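Dipeptidase AC. Metallo peptidase. MEROPS family M19 (Rhodobacter sphaeroides, PDB 3LY0) is probably a zinc-dependent dipeptidase, hydrolysing dipeptides at a two-zinc centre that here holds a phosphinate mimic of L-Ala-D-Ala. Local coordinates at residues H233-A238 / L286-H291; T240-N245 / T267-E272. One frame throughout, in Å; residues are numbered along the deposited sequence.

Interaction 1 (H233-A238 / L286-H291); sequences HSNAHA and LRHLDH. With ZN (zinc ion), chain E; LY0 ((2R)-3-[(R)-[(1R)-1-aminoethyl](hydroxy)phosphoryl]-2-methylpropanoic acid), chain C.
The carbonyl oxygen of H233 is gripped twice, by ND2 of N264 and probably by NH2 of R244, which fixes the backbone behind a metal ligand. The H233 ring, with CG in the crowded position between the backbone N and carbonyl carbon (chi1 59°), turns NE2 to the zinc at 2.2 Å. O31, O32 and O62 of the phosphinate inhibitor, E139 and H212 complete that site. Three residues on, the chain meets helix 283-296. The backbone N of A236 donates to ND1 of H288 at 3.1 Å, nearly straight (160°) and in the imidazole plane, so ND1 acts as acceptor; NE2 at the other side of the ring is hydrogen-bonded to OG1 of T240. CB of N235 approaches the same nitrogen, 3.3 Å from ND1 of H288, obliquely to the ring. One turn later on the helix, H291 puts CD2 3.7 Å from CB of A236 and NE2 3.7 Å from CB of A238, while NE2 is hydrogen-bonded to OD1 of D248. An alanine at H288 removes ND1 and NE2, and would probably cost A236 its acceptor, T240 its link to the helix and the loop at A236 some of its hold. In this TIM-barrel-like fold the loop follows strand 230-231, and the helix precedes strand 301-303; H288 also packs on L263 of strand 260-263, and A238 and H291 touch helix 248-256.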
# COMPACT_ATOMS: atom_id res chain seq x y z
N HIS A 233 2.47 -0.91 2.98
CA HIS A 233 3.47 -1.44 2.06
C HIS A 233 4.87 -0.96 2.42
O HIS A 233 5.46 -0.11 1.75
CB HIS A 233 3.08 -1.21 0.57
CG HIS A 233 2.89 0.22 0.16
ND1 HIS A 233 1.97 1.07 0.76
CD2 HIS A 233 3.45 0.94 -0.84
CE1 HIS A 233 2.01 2.25 0.17
NE2 HIS A 233 2.88 2.19 -0.82
N SER A 234 5.40 -1.54 3.50
CA SER A 234 6.72 -1.15 4.04
C SER A 234 7.40 -2.37 4.62
O SER A 234 6.74 -3.24 5.19
CB SER A 234 6.56 -0.11 5.15
OG SER A 234 5.97 1.08 4.67
N ASN A 235 8.73 -2.42 4.49
CA ASN A 235 9.50 -3.57 4.95
C ASN A 235 10.42 -3.23 6.12
O ASN A 235 10.26 -2.19 6.76
CB ASN A 235 10.25 -4.20 3.78
CG ASN A 235 9.29 -4.68 2.69
OD1 ASN A 235 8.11 -4.95 2.97
ND2 ASN A 235 9.77 -4.78 1.46
N ALA A 236 11.38 -4.12 6.41
CA ALA A 236 12.19 -3.97 7.61
C ALA A 236 13.49 -3.23 7.35
O ALA A 236 14.35 -3.73 6.62
CB ALA A 236 12.48 -5.34 8.22
N HIS A 237 13.63 -2.06 7.96
CA HIS A 237 14.83 -1.24 7.79
C HIS A 237 16.10 -1.99 8.21
O HIS A 237 17.16 -1.78 7.63
CB HIS A 237 14.69 0.05 8.59
CG HIS A 237 15.67 1.10 8.20
ND1 HIS A 237 16.92 1.21 8.77
CD2 HIS A 237 15.60 2.08 7.27
CE1 HIS A 237 17.57 2.22 8.22
NE2 HIS A 237 16.79 2.77 7.31
N ALA A 238 15.96 -2.85 9.22
CA ALA A 238 17.10 -3.60 9.74
C ALA A 238 17.66 -4.55 8.70
O ALA A 238 18.84 -4.92 8.76
CB ALA A 238 16.71 -4.34 11.01
N LEU A 286 11.81 -13.79 2.28
CA LEU A 286 11.65 -14.51 3.54
C LEU A 286 12.43 -13.88 4.67
O LEU A 286 12.06 -13.99 5.84
CB LEU A 286 12.05 -15.97 3.36
CG LEU A 286 11.08 -16.76 2.49
CD1 LEU A 286 11.67 -18.12 2.14
CD2 LEU A 286 9.72 -16.89 3.19
N ARG A 287 13.53 -13.21 4.34
CA ARG A 287 14.31 -12.51 5.33
C ARG A 287 13.45 -11.40 5.94
O ARG A 287 13.37 -11.26 7.16
CB ARG A 287 15.55 -11.91 4.65
CG ARG A 287 16.66 -11.51 5.59
CD ARG A 287 17.95 -11.28 4.80
NE ARG A 287 18.20 -12.35 3.83
CZ ARG A 287 18.44 -12.17 2.53
NH1 ARG A 287 18.47 -10.94 2.01
NH2 ARG A 287 18.65 -13.22 1.74
N HIS A 288 12.81 -10.61 5.09
CA HIS A 288 11.94 -9.55 5.60
C HIS A 288 10.74 -10.11 6.35
O HIS A 288 10.40 -9.62 7.42
CB HIS A 288 11.47 -8.65 4.47
CG HIS A 288 12.48 -7.61 4.08
ND1 HIS A 288 12.56 -6.38 4.70
CD2 HIS A 288 13.48 -7.65 3.17
CE1 HIS A 288 13.56 -5.69 4.17
NE2 HIS A 288 14.12 -6.43 3.23
N LEU A 289 10.11 -11.14 5.80
CA LEU A 289 8.94 -11.72 6.48
C LEU A 289 9.32 -12.26 7.85
O LEU A 289 8.62 -12.01 8.82
CB LEU A 289 8.27 -12.80 5.64
CG LEU A 289 7.40 -12.31 4.49
CD1 LEU A 289 6.97 -13.48 3.63
CD2 LEU A 289 6.18 -11.54 5.02
N ASP A 290 10.43 -12.98 7.93
CA ASP A 290 10.87 -13.50 9.22
C ASP A 290 11.10 -12.37 10.21
O ASP A 290 10.71 -12.47 11.37
CB ASP A 290 12.18 -14.27 9.09
CG ASP A 290 12.01 -15.69 8.58
OD1 ASP A 290 10.86 -16.20 8.50
OD2 ASP A 290 13.04 -16.32 8.26
N HIS A 291 11.76 -11.31 9.76
CA HIS A 291 12.07 -10.21 10.66
C HIS A 291 10.80 -9.52 11.14
O HIS A 291 10.65 -9.22 12.33
CB HIS A 291 13.01 -9.19 10.00
CG HIS A 291 13.58 -8.21 10.97
ND1 HIS A 291 14.78 -8.42 11.62
CD2 HIS A 291 13.11 -7.02 11.41
CE1 HIS A 291 15.02 -7.39 12.42
NE2 HIS A 291 14.03 -6.53 12.31
ZN ZN E . 3.62 3.82 -2.18
P LY0 C . 4.16 3.70 -4.89
C1 LY0 C . 4.25 5.41 -7.10
N1 LY0 C . 2.06 4.85 -6.10
C2 LY0 C . 3.39 4.37 -6.41
C4 LY0 C . 5.67 2.74 -5.31
C5 LY0 C . 6.89 3.06 -4.49
C6 LY0 C . 6.60 3.12 -3.02
C7 LY0 C . 8.12 2.28 -4.86
O31 LY0 C . 3.10 2.84 -4.25
O32 LY0 C . 4.49 4.89 -3.92
O61 LY0 C . 7.52 3.68 -2.19
O62 LY0 C . 5.53 2.71 -2.54

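Interaction 2 (T240-N245 / T267-E272); sequences TPSTRN and TSFLRE. With LY0 ((2R)-3-[(R)-[(1R)-1-aminoethyl](hydroxy)phosphoryl]-2-methylpropanoic acid), chain C.
Segment 240-245 bends through an inverse gamma turn centred on P241 and a type I turn from S242 to N245, and its start runs close to the end of 267-272, with CA of T240 4.8 Å from CA of E272. OG1 of T240 donates to O of R271 at 2.8 Å, from well above the carbonyl plane. N245 spends both hydrogens of ND2: one goes to O of T240 at 2.9 Å, the other to O of F269 at 3.1 Å, each on a lone pair and close to the amide plane, so the rotation of the amide is fixed. OG of S242 accepts from the backbone N of R244, an ST turn. In the TIM-barrel-like fold, a loop after strand 230-231 and a short, weakly bonded helix (about 267-270) after strand 260-263 contribute R244 and F269 to the ligand pocket. CB of R244 lies over one face of the F269 ring in a CH-pi contact, 3.8 Å from its centroid. Bends at chi2 (-78°) and chi3 (-79°) then curl the arginine past CZ of F269 to the inhibitor's carboxylate, where NE donates to O61 at 2.7 Å and NH2 to O62 at 3.0 Å, one oxygen each. O61 also sits at the edge of the F269 ring, 3.3 Å from CE2.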
# COMPACT_ATOMS: atom_id res chain seq x y z
N THR A 240 16.86 -4.05 5.03
CA THR A 240 17.15 -3.18 3.89
C THR A 240 16.97 -1.73 4.33
O THR A 240 15.84 -1.29 4.53
CB THR A 240 16.16 -3.45 2.74
OG1 THR A 240 16.32 -4.78 2.26
CG2 THR A 240 16.36 -2.46 1.59
N PRO A 241 18.08 -0.99 4.52
CA PRO A 241 18.02 0.37 5.06
C PRO A 241 17.60 1.42 4.03
O PRO A 241 18.30 2.42 3.82
CB PRO A 241 19.45 0.61 5.54
CG PRO A 241 20.27 -0.21 4.59
CD PRO A 241 19.47 -1.48 4.42
N SER A 242 16.44 1.20 3.42
CA SER A 242 15.79 2.20 2.58
C SER A 242 15.02 3.18 3.45
O SER A 242 14.45 2.79 4.47
CB SER A 242 14.80 1.51 1.64
OG SER A 242 13.88 2.45 1.09
N THR A 243 14.98 4.45 3.06
CA THR A 243 14.17 5.44 3.79
C THR A 243 12.69 5.03 3.91
O THR A 243 11.98 5.53 4.79
CB THR A 243 14.22 6.81 3.10
OG1 THR A 243 13.97 6.64 1.70
CG2 THR A 243 15.63 7.41 3.27
N ARG A 244 12.24 4.15 3.01
CA ARG A 244 10.84 3.71 2.99
C ARG A 244 10.51 2.60 3.99
O ARG A 244 9.33 2.32 4.23
CB ARG A 244 10.46 3.29 1.58
CG ARG A 244 10.00 4.46 0.72
CD ARG A 244 8.57 4.87 1.07
NE ARG A 244 7.58 3.98 0.46
CZ ARG A 244 6.87 3.05 1.10
NH1 ARG A 244 7.02 2.84 2.40
NH2 ARG A 244 5.97 2.35 0.42
N ASN A 245 11.53 1.97 4.55
CA ASN A 245 11.30 0.86 5.48
C ASN A 245 11.19 1.29 6.95
O ASN A 245 11.38 2.47 7.29
CB ASN A 245 12.36 -0.22 5.26
CG ASN A 245 12.13 -1.00 3.98
OD1 ASN A 245 11.02 -1.00 3.43
ND2 ASN A 245 13.16 -1.68 3.50
N THR A 267 11.35 -4.43 -5.31
CA THR A 267 12.72 -4.91 -5.27
C THR A 267 13.59 -4.01 -4.39
O THR A 267 14.39 -4.49 -3.57
CB THR A 267 13.30 -4.97 -6.70
OG1 THR A 267 13.03 -3.73 -7.35
CG2 THR A 267 12.60 -6.08 -7.48
N SER A 268 13.41 -2.70 -4.54
CA SER A 268 14.22 -1.71 -3.85
C SER A 268 14.13 -1.81 -2.33
O SER A 268 15.04 -1.39 -1.62
CB SER A 268 13.79 -0.31 -4.26
OG SER A 268 13.87 -0.17 -5.68
N PHE A 269 13.02 -2.36 -1.84
CA PHE A 269 12.76 -2.38 -0.40
C PHE A 269 12.96 -3.76 0.20
O PHE A 269 12.85 -3.93 1.41
CB PHE A 269 11.34 -1.88 -0.10
CG PHE A 269 11.03 -0.53 -0.69
CD1 PHE A 269 12.04 0.39 -0.95
CD2 PHE A 269 9.71 -0.17 -0.95
CE1 PHE A 269 11.74 1.65 -1.48
CE2 PHE A 269 9.40 1.08 -1.48
CZ PHE A 269 10.41 1.98 -1.75
N LEU A 270 13.24 -4.74 -0.66
CA LEU A 270 13.45 -6.13 -0.25
C LEU A 270 14.92 -6.54 -0.26
O LEU A 270 15.39 -7.21 0.65
CB LEU A 270 12.69 -7.08 -1.18
CG LEU A 270 11.16 -7.17 -1.05
CD1 LEU A 270 10.57 -7.98 -2.19
CD2 LEU A 270 10.77 -7.78 0.28
N ARG A 271 15.63 -6.17 -1.32
CA ARG A 271 17.02 -6.58 -1.49
C ARG A 271 17.90 -5.92 -0.44
O ARG A 271 17.75 -4.74 -0.14
CB ARG A 271 17.52 -6.20 -2.88
CG ARG A 271 16.80 -6.89 -4.01
CD ARG A 271 17.14 -6.26 -5.34
NE ARG A 271 18.58 -6.38 -5.60
CZ ARG A 271 19.10 -7.05 -6.62
NH1 ARG A 271 18.31 -7.65 -7.49
NH2 ARG A 271 20.42 -7.11 -6.76
N GLU A 272 18.85 -6.66 0.11
CA GLU A 272 19.74 -6.05 1.09
C GLU A 272 20.58 -4.94 0.47
O GLU A 272 20.98 -4.00 1.16
CB GLU A 272 20.63 -7.10 1.74
CG GLU A 272 19.88 -8.02 2.71
CD GLU A 272 20.80 -9.05 3.36
OE1 GLU A 272 22.03 -8.90 3.25
OE2 GLU A 272 20.28 -10.00 3.97
P LY0 C . 4.16 3.70 -4.89
C1 LY0 C . 4.25 5.41 -7.10
N1 LY0 C . 2.06 4.85 -6.10
C2 LY0 C . 3.39 4.37 -6.41
C4 LY0 C . 5.67 2.74 -5.31
C5 LY0 C . 6.89 3.06 -4.49
C6 LY0 C . 6.60 3.12 -3.02
C7 LY0 C . 8.12 2.28 -4.86
O31 LY0 C . 3.10 2.84 -4.25
O32 LY0 C . 4.49 4.89 -3.92
O61 LY0 C . 7.52 3.68 -2.19
O62 LY0 C . 5.53 2.71 -2.54

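Interactions 1 and 2 lie 9 Å apart between centres, and both reach the bound inhibitor. Its O62 joins them at the active site, binding the zinc held by H233 while accepting from R244. Since the same arginine probably also grips the backbone of H233, the carboxylate-binding residue and the zinc ligand are positioned together. Further from the metal, the H288 ring stands between A236 of interaction 1 and T240 of interaction 2. N235 joins the two contacts again, its backbone N hydrogen-bonded to OD1 of N245 and its ND2 to O of F269. On the outer side, NH1 of R287 and OE2 of E272 form a salt bridge at 2.8 Å.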